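Local coordinates for ferrous iron transport protein B (Escherichia coli, PDB 3I8X) that transports ferrous iron across the inner membrane, probably coupling GTP binding by its cytoplasmic, slowly hydrolysing G domain to channel opening, at residues 14-19 with 90-95; 116-121 with 146-151. All blocks are in the same frame, centred on the assembly; numbering follows the deposited sequence. Where two conformers were deposited one is given.

How the contacts relate
Contact 1 and contact 2 lie side by side in the cytoplasmic G domain, their centres about 6 Å apart, and both touch the same GDP. Along the chain they come in series: 14-19 packs on strand 88-94 before 116-121 pairs with 146-151. Strands 88-94, 115-120 and 145-147 are consecutive neighbours in one mixed sheet, so the two contacts are joined by backbone: A118 N lies 2.8 Å from N91 O, and N120 N 2.7 Å from V93 O, both probable hydrogen bonds. Contact 1 grips the phosphates and contact 2 the guanine; N120, whose side chain reaches the P-loop, ties the two halves of the nucleotide site together.

Contact 1 (14-19 with 90-95); sequences SGKTTL and INVVDA. With GDP (guanosine-5'-diphosphate), chain D.
V92 of strand 88-94 packs against the P-loop (Walker A) turn and the first turn of helix 16-24, in a contact without hydrogen bonds between the two segments. The apolar part centres on L19 CD2. V92 CG2 meets it at 3.7 Å, the side chains running past each other in opposite directions, and I90 CG2 extends the patch beside it. V92 CG2 also comes near K16 CG, whose chain crosses at about a right angle. The other methyl of V92, CG1, anti to the backbone N (chi1 -165°), reaches the loop, in van der Waals contact with the carbonyl S14 O at 3.6 Å.

The polar part is made by the backbone facing GDP. N atoms of S14, G15 and K16 all donate to O2B, the K16 bond being 3.0 Å long with an angle of 156° at the hydrogen. G15, at phi 103°, lies close against GDP and its N also donates to O3A. While K16 N holds the phosphate, its side chain bends at the last two torsions and NZ turns to a salt bridge with D56 and a hydrogen bond to L57 O. T17 N and OG1 both bind O3B, while the alpha-phosphate oxygen O2A accepts from T18 N at 2.7 Å and T18 OG1 at 2.6 Å.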
loop_
_atom_site.group_PDB
_atom_site.type_symbol
_atom_site.label_atom_id
_atom_site.label_comp_id
_atom_site.label_asym_id
_atom_site.label_seq_id
_atom_site.Cartn_x
_atom_site.Cartn_y
_atom_site.Cartn_z
ATOM N N SER A 14 -6.815 10.648 -6.910
ATOM C CA SER A 14 -7.386 10.396 -5.571
ATOM C C SER A 14 -7.279 11.583 -4.610
ATOM O O SER A 14 -7.814 11.539 -3.508
ATOM C CB SER A 14 -6.699 9.183 -4.946
ATOM O OG SER A 14 -7.022 8.019 -5.680
ATOM N N GLY A 15 -6.585 12.633 -5.028
ATOM C CA GLY A 15 -6.392 13.850 -4.206
ATOM C C GLY A 15 -5.015 13.918 -3.592
ATOM O O GLY A 15 -4.771 14.659 -2.651
ATOM N N LYS A 16 -4.107 13.137 -4.138
ATOM C CA LYS A 16 -2.772 12.951 -3.599
ATOM C C LYS A 16 -1.988 14.223 -3.780
ATOM O O LYS A 16 -1.451 14.760 -2.808
ATOM C CB LYS A 16 -2.124 11.748 -4.302
ATOM C CG LYS A 16 -0.814 11.206 -3.698
ATOM C CD LYS A 16 -0.346 9.947 -4.445
ATOM C CE LYS A 16 -0.174 10.149 -5.974
ATOM N NZ LYS A 16 0.967 11.021 -6.390
ATOM N N THR A 17 -1.973 14.759 -5.004
ATOM C CA THR A 17 -1.376 16.090 -5.266
ATOM C C THR A 17 -1.950 17.184 -4.386
ATOM O O THR A 17 -1.205 17.948 -3.793
ATOM C CB THR A 17 -1.612 16.545 -6.704
ATOM O OG1 THR A 17 -0.936 15.653 -7.576
ATOM C CG2 THR A 17 -1.113 17.984 -6.924
ATOM N N THR A 18 -3.283 17.263 -4.331
ATOM C CA THR A 18 -3.966 18.256 -3.514
ATOM C C THR A 18 -3.566 18.084 -2.048
ATOM O O THR A 18 -3.275 19.081 -1.371
ATOM C CB THR A 18 -5.518 18.175 -3.659
ATOM O OG1 THR A 18 -5.895 18.436 -5.019
ATOM C CG2 THR A 18 -6.221 19.183 -2.747
ATOM N N LEU A 19 -3.545 16.841 -1.542
ATOM C CA LEU A 19 -3.102 16.598 -0.124
ATOM C C LEU A 19 -1.646 17.021 0.087
ATOM O O LEU A 19 -1.336 17.716 1.044
ATOM C CB LEU A 19 -3.291 15.138 0.289
ATOM C CG LEU A 19 -2.958 14.655 1.721
ATOM C CD1 LEU A 19 -3.473 15.602 2.837
ATOM C CD2 LEU A 19 -3.450 13.198 1.934
ATOM N N ILE A 90 1.286 7.345 3.986
ATOM C CA ILE A 90 -0.070 7.846 3.953
ATOM C C ILE A 90 -0.686 7.418 2.641
ATOM O O ILE A 90 -0.234 7.819 1.577
ATOM C CB ILE A 90 -0.172 9.380 4.183
ATOM C CG1 ILE A 90 0.341 9.729 5.590
ATOM C CG2 ILE A 90 -1.619 9.838 3.993
ATOM C CD1 ILE A 90 0.630 11.211 5.831
ATOM N N ASN A 91 -1.690 6.546 2.768
ATOM C CA ASN A 91 -2.426 5.958 1.674
ATOM C C ASN A 91 -3.667 6.793 1.463
ATOM O O ASN A 91 -4.561 6.796 2.268
ATOM C CB ASN A 91 -2.742 4.508 1.988
ATOM C CG ASN A 91 -3.506 3.791 0.872
ATOM O OD1 ASN A 91 -3.321 4.034 -0.339
ATOM N ND2 ASN A 91 -4.340 2.865 1.282
ATOM N N VAL A 92 -3.661 7.578 0.385
ATOM C CA VAL A 92 -4.787 8.440 0.028
ATOM C C VAL A 92 -5.774 7.584 -0.756
ATOM O O VAL A 92 -5.451 7.061 -1.845
ATOM C CB VAL A 92 -4.361 9.679 -0.824
ATOM C CG1 VAL A 92 -5.489 10.742 -0.848
ATOM C CG2 VAL A 92 -3.058 10.270 -0.299
ATOM N N VAL A 93 -6.961 7.414 -0.171
ATOM C CA VAL A 93 -7.986 6.494 -0.681
ATOM C C VAL A 93 -9.171 7.341 -1.091
ATOM O O VAL A 93 -9.578 8.228 -0.362
ATOM C CB VAL A 93 -8.444 5.457 0.395
ATOM C CG1 VAL A 93 -9.635 4.636 -0.118
ATOM C CG2 VAL A 93 -7.269 4.548 0.801
ATOM N N ASP A 94 -9.718 7.071 -2.272
ATOM C CA ASP A 94 -10.859 7.815 -2.773
ATOM C C ASP A 94 -12.067 7.063 -2.247
ATOM O O ASP A 94 -12.292 5.913 -2.623
ATOM C CB ASP A 94 -10.757 7.894 -4.307
ATOM C CG ASP A 94 -12.070 8.262 -5.005
ATOM O OD1 ASP A 94 -13.006 8.802 -4.374
ATOM O OD2 ASP A 94 -12.126 8.024 -6.225
ATOM N N ALA A 95 -12.810 7.694 -1.336
ATOM C CA ALA A 95 -13.999 7.082 -0.716
ATOM C C ALA A 95 -15.147 6.793 -1.697
ATOM O O ALA A 95 -16.025 5.971 -1.402
ATOM C CB ALA A 95 -14.500 7.954 0.454
HETATM P PB GDP D . -3.941 13.074 -7.783
HETATM O O1B GDP D . -3.796 12.532 -9.174
HETATM O O2B GDP D . -4.067 11.879 -6.907
HETATM O O3B GDP D . -2.632 13.795 -7.553
HETATM O O3A GDP D . -5.228 14.026 -7.605
HETATM P PA GDP D . -5.388 15.651 -7.403
HETATM O O1A GDP D . -4.887 16.512 -8.548
HETATM O O2A GDP D . -5.020 16.213 -6.059
HETATM O "O5'" GDP D . -6.988 15.766 -7.387
HETATM C "C5'" GDP D . -7.803 15.465 -8.510
HETATM C "C4'" GDP D . -8.952 16.472 -8.543
HETATM O "O4'" GDP D . -9.805 16.244 -7.426
HETATM C "C3'" GDP D . -8.466 17.905 -8.398
HETATM O "O3'" GDP D . -9.261 18.803 -9.161
HETATM C "C2'" GDP D . -8.634 18.245 -6.933
HETATM O "O2'" GDP D . -8.815 19.651 -6.736
HETATM C "C1'" GDP D . -9.831 17.390 -6.549
HETATM N N9 GDP D . -9.830 16.929 -5.125
HETATM C C8 GDP D . -8.792 16.534 -4.362
HETATM N N7 GDP D . -9.223 16.175 -3.122
HETATM C C5 GDP D . -10.555 16.326 -3.078
HETATM C C6 GDP D . -11.648 16.123 -2.080
HETATM O O6 GDP D . -11.413 15.712 -0.936
HETATM N N1 GDP D . -12.902 16.382 -2.449
HETATM C C2 GDP D . -13.184 16.835 -3.685
HETATM N N2 GDP D . -14.454 17.092 -4.007
HETATM N N3 GDP D . -12.258 17.058 -4.654
HETATM C C4 GDP D . -10.947 16.814 -4.409
#

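Contact 2 (116-121 with 146-151); sequences IVALNM and IPLVST. With GDP (guanosine-5'-diphosphate), chain D.
N120 and S150 meet beside the guanine of GDP, at the end of a short parallel strand pair where the chains diverge (45° between the segments). N120 and M121 are nucleotide-binding residues, and 149-151 belongs to the G5 loop that mediates fast intrinsic GDP release. The carboxamide of N120 lies next to S150, whose backbone N gives OD1 a weak bond of 3.4 Å and GDP O6 a shorter one of 3.0 Å. With chi1 at 80°, OG of S150 sits between its own backbone N and carbonyl carbon and reaches N7 in a weak hydrogen bond. ND2 of N120 is held by S14 O, which fixes the turn of the amide. M121 N adds a weak bond to O6. The base lies between M121 SD, 4.1 Å from C4, over one face and T151 CG2, tightly spaced, over the other.

Farther back, I146 N to V117 O (2.8 Å, 177°), L119 N to I146 O and L148 N to L119 O form a parallel ladder. The I116 and I146 side chains cross at a slant, CG2 to CG1 3.8 Å, and A118 CB touches L148 CD1 at 3.7 Å.

Helix 156-164 covers I116 and I146 through A162, L19 of helix 16-24 packs on A118 and L148, and strand 88-94 borders 116-121 in the sheet.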
loop_
_atom_site.group_PDB
_atom_site.type_symbol
_atom_site.label_atom_id
_atom_site.label_comp_id
_atom_site.label_asym_id
_atom_site.label_seq_id
_atom_site.Cartn_x
_atom_site.Cartn_y
_atom_site.Cartn_z
ATOM N N ILE A 116 -1.169 4.969 7.543
ATOM C CA ILE A 116 -2.336 5.757 7.844
ATOM C C ILE A 116 -3.103 5.968 6.534
ATOM O O ILE A 116 -2.552 6.460 5.535
ATOM C CB ILE A 116 -1.982 7.112 8.412
ATOM C CG1 ILE A 116 -1.189 6.957 9.718
ATOM C CG2 ILE A 116 -3.286 7.940 8.613
ATOM C CD1 ILE A 116 -0.527 8.211 10.141
ATOM N N VAL A 117 -4.373 5.561 6.539
ATOM C CA VAL A 117 -5.249 5.780 5.411
ATOM C C VAL A 117 -5.848 7.182 5.521
ATOM O O VAL A 117 -6.527 7.501 6.504
ATOM C CB VAL A 117 -6.396 4.690 5.365
ATOM C CG1 VAL A 117 -7.446 5.052 4.360
ATOM C CG2 VAL A 117 -5.801 3.335 5.083
ATOM N N ALA A 118 -5.572 8.020 4.514
ATOM C CA ALA A 118 -6.313 9.283 4.342
ATOM C C ALA A 118 -7.510 9.042 3.415
ATOM O O ALA A 118 -7.334 8.876 2.192
ATOM C CB ALA A 118 -5.400 10.421 3.801
ATOM N N LEU A 119 -8.714 8.992 4.014
ATOM C CA LEU A 119 -9.956 8.700 3.264
ATOM C C LEU A 119 -10.481 9.989 2.655
ATOM O O LEU A 119 -11.088 10.816 3.331
ATOM C CB LEU A 119 -11.029 8.031 4.145
ATOM C CG LEU A 119 -12.191 7.304 3.420
ATOM C CD1 LEU A 119 -11.712 6.101 2.570
ATOM C CD2 LEU A 119 -13.247 6.822 4.393
ATOM N N ASN A 120 -10.236 10.139 1.361
ATOM C CA ASN A 120 -10.491 11.366 0.640
ATOM C C ASN A 120 -11.785 11.308 -0.202
ATOM O O ASN A 120 -12.387 10.255 -0.354
ATOM C CB ASN A 120 -9.284 11.605 -0.295
ATOM C CG ASN A 120 -8.912 13.056 -0.428
ATOM O OD1 ASN A 120 -9.498 13.942 0.194
ATOM N ND2 ASN A 120 -7.910 13.305 -1.232
ATOM N N MET A 121 -12.184 12.463 -0.749
ATOM C CA MET A 121 -13.320 12.587 -1.677
ATOM C C MET A 121 -14.623 12.140 -1.016
ATOM O O MET A 121 -15.434 11.398 -1.585
ATOM C CB MET A 121 -13.044 11.823 -2.969
ATOM C CG MET A 121 -11.586 11.895 -3.413
ATOM S SD MET A 121 -11.262 12.763 -4.908
ATOM C CE MET A 121 -11.739 11.467 -6.056
ATOM N N ILE A 146 -8.352 8.079 8.543
ATOM C CA ILE A 146 -8.613 9.487 8.832
ATOM C C ILE A 146 -9.435 10.107 7.680
ATOM O O ILE A 146 -8.972 10.161 6.546
ATOM C CB ILE A 146 -7.280 10.273 9.063
ATOM C CG1 ILE A 146 -6.358 9.547 10.062
ATOM C CG2 ILE A 146 -7.547 11.658 9.547
ATOM C CD1 ILE A 146 -6.919 9.445 11.435
ATOM N N PRO A 147 -10.684 10.547 7.962
ATOM C CA PRO A 147 -11.496 11.229 6.934
ATOM C C PRO A 147 -11.012 12.648 6.563
ATOM O O PRO A 147 -10.724 13.440 7.437
ATOM C CB PRO A 147 -12.918 11.232 7.534
ATOM C CG PRO A 147 -12.744 11.014 9.014
ATOM C CD PRO A 147 -11.411 10.375 9.239
ATOM N N LEU A 148 -10.897 12.909 5.259
ATOM C CA LEU A 148 -10.420 14.176 4.690
ATOM C C LEU A 148 -11.330 14.666 3.540
ATOM O O LEU A 148 -11.736 13.886 2.663
ATOM C CB LEU A 148 -8.980 14.027 4.128
ATOM C CG LEU A 148 -7.757 14.257 5.054
ATOM C CD1 LEU A 148 -7.197 12.986 5.681
ATOM C CD2 LEU A 148 -6.651 14.945 4.315
ATOM N N VAL A 149 -11.641 15.957 3.521
ATOM C CA VAL A 149 -11.974 16.636 2.244
ATOM C C VAL A 149 -10.816 17.619 1.937
ATOM O O VAL A 149 -10.848 18.770 2.379
ATOM C CB VAL A 149 -13.347 17.350 2.282
ATOM C CG1 VAL A 149 -13.598 18.073 0.951
ATOM C CG2 VAL A 149 -14.455 16.351 2.604
ATOM N N SER A 150 -9.806 17.158 1.187
ATOM C CA SER A 150 -8.465 17.796 1.207
ATOM C C SER A 150 -8.361 19.114 0.427
ATOM O O SER A 150 -7.416 19.897 0.647
ATOM C CB SER A 150 -7.367 16.810 0.743
ATOM O OG SER A 150 -7.304 16.676 -0.675
ATOM N N THR A 151 -9.326 19.356 -0.467
ATOM C CA THR A 151 -9.435 20.640 -1.184
ATOM C C THR A 151 -9.850 21.780 -0.232
ATOM O O THR A 151 -9.385 22.919 -0.373
ATOM C CB THR A 151 -10.435 20.561 -2.360
ATOM O OG1 THR A 151 -11.687 20.042 -1.888
ATOM C CG2 THR A 151 -9.877 19.687 -3.498
HETATM P PB GDP D . -3.941 13.074 -7.783
HETATM O O1B GDP D . -3.796 12.532 -9.174
HETATM O O2B GDP D . -4.067 11.879 -6.907
HETATM O O3B GDP D . -2.632 13.795 -7.553
HETATM O O3A GDP D . -5.228 14.026 -7.605
HETATM P PA GDP D . -5.388 15.651 -7.403
HETATM O O1A GDP D . -4.887 16.512 -8.548
HETATM O O2A GDP D . -5.020 16.213 -6.059
HETATM O "O5'" GDP D . -6.988 15.766 -7.387
HETATM C "C5'" GDP D . -7.803 15.465 -8.510
HETATM C "C4'" GDP D . -8.952 16.472 -8.543
HETATM O "O4'" GDP D . -9.805 16.244 -7.426
HETATM C "C3'" GDP D . -8.466 17.905 -8.398
HETATM O "O3'" GDP D . -9.261 18.803 -9.161
HETATM C "C2'" GDP D . -8.634 18.245 -6.933
HETATM O "O2'" GDP D . -8.815 19.651 -6.736
HETATM C "C1'" GDP D . -9.831 17.390 -6.549
HETATM N N9 GDP D . -9.830 16.929 -5.125
HETATM C C8 GDP D . -8.792 16.534 -4.362
HETATM N N7 GDP D . -9.223 16.175 -3.122
HETATM C C5 GDP D . -10.555 16.326 -3.078
HETATM C C6 GDP D . -11.648 16.123 -2.080
HETATM O O6 GDP D . -11.413 15.712 -0.936
HETATM N N1 GDP D . -12.902 16.382 -2.449
HETATM C C2 GDP D . -13.184 16.835 -3.685
HETATM N N2 GDP D . -14.454 17.092 -4.007
HETATM N N3 GDP D . -12.258 17.058 -4.654
HETATM C C4 GDP D . -10.947 16.814 -4.409
#